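Local coordinates for probable M18 family aminopeptidase 1 (Thermotoga maritima, PDB 2GLF), which probably acts as a zinc-dependent metallo-aminopeptidase of the M18 family, removing residues from the amino-terminal ends of peptides, at residues Lys346-Val351 and Ala434-Thr439. Sequence-based numbering, arbitrary orientation.
Sequences KLGYGV and ADLFET
Asp435, in the first turn of helix 433-449, grips the loop 346-351 through both oxygens of its carboxylate. Its CG lies anti to the carbonyl carbon (chi1 -69°), which carries the group from the flank of the helix to the loop backbone. OD2 accepts from Gly348 N at 2.7 Å, the amide coming from above the carboxylate plane, while OD1 takes Gly350 N at 2.9 Å, nearly along the C-O axis but with a bent N-H angle of 133°. A short, buried acid suits this place because its two acceptors serve one amide within a tight turn and one just beyond it. Lys346 to Tyr349 form this type II beta turn, and glycine fits its third position, Gly348, where phi is positive (79°). Gly350 has backbone angles at which a CB would collide with the preceding carbonyl. Without the carboxylate, as with an alanine here, the amides of Gly348 and Gly350 would probably lose these acceptors and the turn its tie to the helix. Further along, the packing is close: Val351 sets CG2 3.8 Å from Glu438 CG, and its CG1 lies 3.8 Å from Thr439 OG1. That hydroxyl bonds back to Asp435 O at 3.0 Å, so a threonine can face the valine with its polar atom satisfied. Looser against the helix are partly exposed Tyr349 and Lys346, whose ends lead away from it, Lys346 NZ bonding Gln110 of a second subunit. Away from the metal site, an aspartate thus holds a type II beta turn beside the mixed sheet of the alpha/beta zinc exopeptidase fold of family M18.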
loop_
_atom_site.group_PDB
_atom_site.type_symbol
_atom_site.label_atom_id
_atom_site.label_comp_id
_atom_site.label_asym_id
_atom_site.label_seq_id
_atom_site.Cartn_x
_atom_site.Cartn_y
_atom_site.Cartn_z
ATOM N N LYS A 346 36.383 8.183 -19.827
ATOM C CA LYS A 346 35.713 8.847 -20.942
ATOM C C LYS A 346 36.264 8.217 -22.224
ATOM O O LYS A 346 37.448 7.855 -22.281
ATOM C CB LYS A 346 36.026 10.346 -20.940
ATOM C CG LYS A 346 35.673 11.079 -19.664
ATOM C CD LYS A 346 34.174 11.255 -19.513
ATOM C CE LYS A 346 33.834 12.710 -19.232
ATOM N NZ LYS A 346 34.317 13.569 -20.342
ATOM N N LEU A 347 35.414 8.088 -23.243
ATOM C CA LEU A 347 35.830 7.508 -24.523
ATOM C C LEU A 347 36.920 8.330 -25.209
ATOM O O LEU A 347 36.840 9.552 -25.271
ATOM C CB LEU A 347 34.638 7.396 -25.477
ATOM C CG LEU A 347 33.527 6.400 -25.160
ATOM C CD1 LEU A 347 32.361 6.642 -26.111
ATOM C CD2 LEU A 347 34.052 4.983 -25.297
ATOM N N GLY A 348 37.937 7.650 -25.724
ATOM C CA GLY A 348 39.014 8.336 -26.415
ATOM C C GLY A 348 40.057 9.011 -25.540
ATOM O O GLY A 348 40.904 9.755 -26.045
ATOM N N TYR A 349 40.011 8.766 -24.233
ATOM C CA TYR A 349 40.987 9.376 -23.342
ATOM C C TYR A 349 41.997 8.391 -22.769
ATOM O O TYR A 349 42.510 8.580 -21.664
ATOM C CB TYR A 349 40.282 10.156 -22.225
ATOM C CG TYR A 349 39.834 11.524 -22.694
ATOM C CD1 TYR A 349 38.768 11.666 -23.585
ATOM C CD2 TYR A 349 40.536 12.669 -22.323
ATOM C CE1 TYR A 349 38.423 12.913 -24.096
ATOM C CE2 TYR A 349 40.198 13.917 -22.832
ATOM C CZ TYR A 349 39.145 14.032 -23.716
ATOM O OH TYR A 349 38.827 15.266 -24.229
ATOM N N GLY A 350 42.274 7.341 -23.537
ATOM C CA GLY A 350 43.258 6.358 -23.127
ATOM C C GLY A 350 42.768 5.054 -22.539
ATOM O O GLY A 350 41.568 4.802 -22.456
ATOM N N VAL A 351 43.723 4.220 -22.140
ATOM C CA VAL A 351 43.426 2.931 -21.539
ATOM C C VAL A 351 42.972 3.218 -20.121
ATOM O O VAL A 351 43.467 4.152 -19.481
ATOM C CB VAL A 351 44.677 2.038 -21.455
ATOM C CG1 VAL A 351 44.269 0.591 -21.303
ATOM C CG2 VAL A 351 45.534 2.232 -22.678
ATOM N N ALA A 434 40.407 5.046 -30.947
ATOM C CA ALA A 434 41.608 5.566 -30.302
ATOM C C ALA A 434 41.982 4.729 -29.075
ATOM O O ALA A 434 43.157 4.436 -28.855
ATOM C CB ALA A 434 41.405 7.031 -29.904
ATOM N N ASP A 435 40.989 4.341 -28.280
ATOM C CA ASP A 435 41.272 3.543 -27.094
ATOM C C ASP A 435 41.711 2.140 -27.492
ATOM O O ASP A 435 42.640 1.573 -26.905
ATOM C CB ASP A 435 40.050 3.473 -26.169
ATOM C CG ASP A 435 39.726 4.816 -25.517
ATOM O OD1 ASP A 435 40.656 5.611 -25.264
ATOM O OD2 ASP A 435 38.538 5.071 -25.237
ATOM N N LEU A 436 41.048 1.582 -28.497
ATOM C CA LEU A 436 41.382 0.250 -28.981
ATOM C C LEU A 436 42.896 0.186 -29.216
ATOM O O LEU A 436 43.586 -0.705 -28.710
ATOM C CB LEU A 436 40.630 -0.014 -30.287
ATOM C CG LEU A 436 40.583 -1.393 -30.954
ATOM C CD1 LEU A 436 41.144 -1.271 -32.356
ATOM C CD2 LEU A 436 41.342 -2.433 -30.148
ATOM N N PHE A 437 43.398 1.159 -29.971
ATOM C CA PHE A 437 44.812 1.255 -30.310
ATOM C C PHE A 437 45.683 1.487 -29.089
ATOM O O PHE A 437 46.669 0.782 -28.872
ATOM C CB PHE A 437 45.026 2.405 -31.291
ATOM C CG PHE A 437 46.425 2.484 -31.852
ATOM C CD1 PHE A 437 46.890 1.517 -32.744
ATOM C CD2 PHE A 437 47.270 3.533 -31.500
ATOM C CE1 PHE A 437 48.172 1.593 -33.278
ATOM C CE2 PHE A 437 48.554 3.617 -32.027
ATOM C CZ PHE A 437 49.006 2.642 -32.921
ATOM N N GLU A 438 45.322 2.480 -28.290
ATOM C CA GLU A 438 46.120 2.795 -27.124
ATOM C C GLU A 438 46.227 1.636 -26.144
ATOM O O GLU A 438 47.212 1.525 -25.408
ATOM C CB GLU A 438 45.568 4.027 -26.420
ATOM C CG GLU A 438 46.571 4.648 -25.462
ATOM C CD GLU A 438 47.828 5.130 -26.165
ATOM O OE1 GLU A 438 48.767 5.573 -25.475
ATOM O OE2 GLU A 438 47.876 5.072 -27.408
ATOM N N THR A 439 45.212 0.779 -26.120
ATOM C CA THR A 439 45.235 -0.373 -25.228
ATOM C C THR A 439 46.368 -1.263 -25.706
ATOM O O THR A 439 47.202 -1.712 -24.916
ATOM C CB THR A 439 43.913 -1.144 -25.280
ATOM O OG1 THR A 439 42.888 -0.359 -24.659
ATOM C CG2 THR A 439 44.042 -2.481 -24.557
#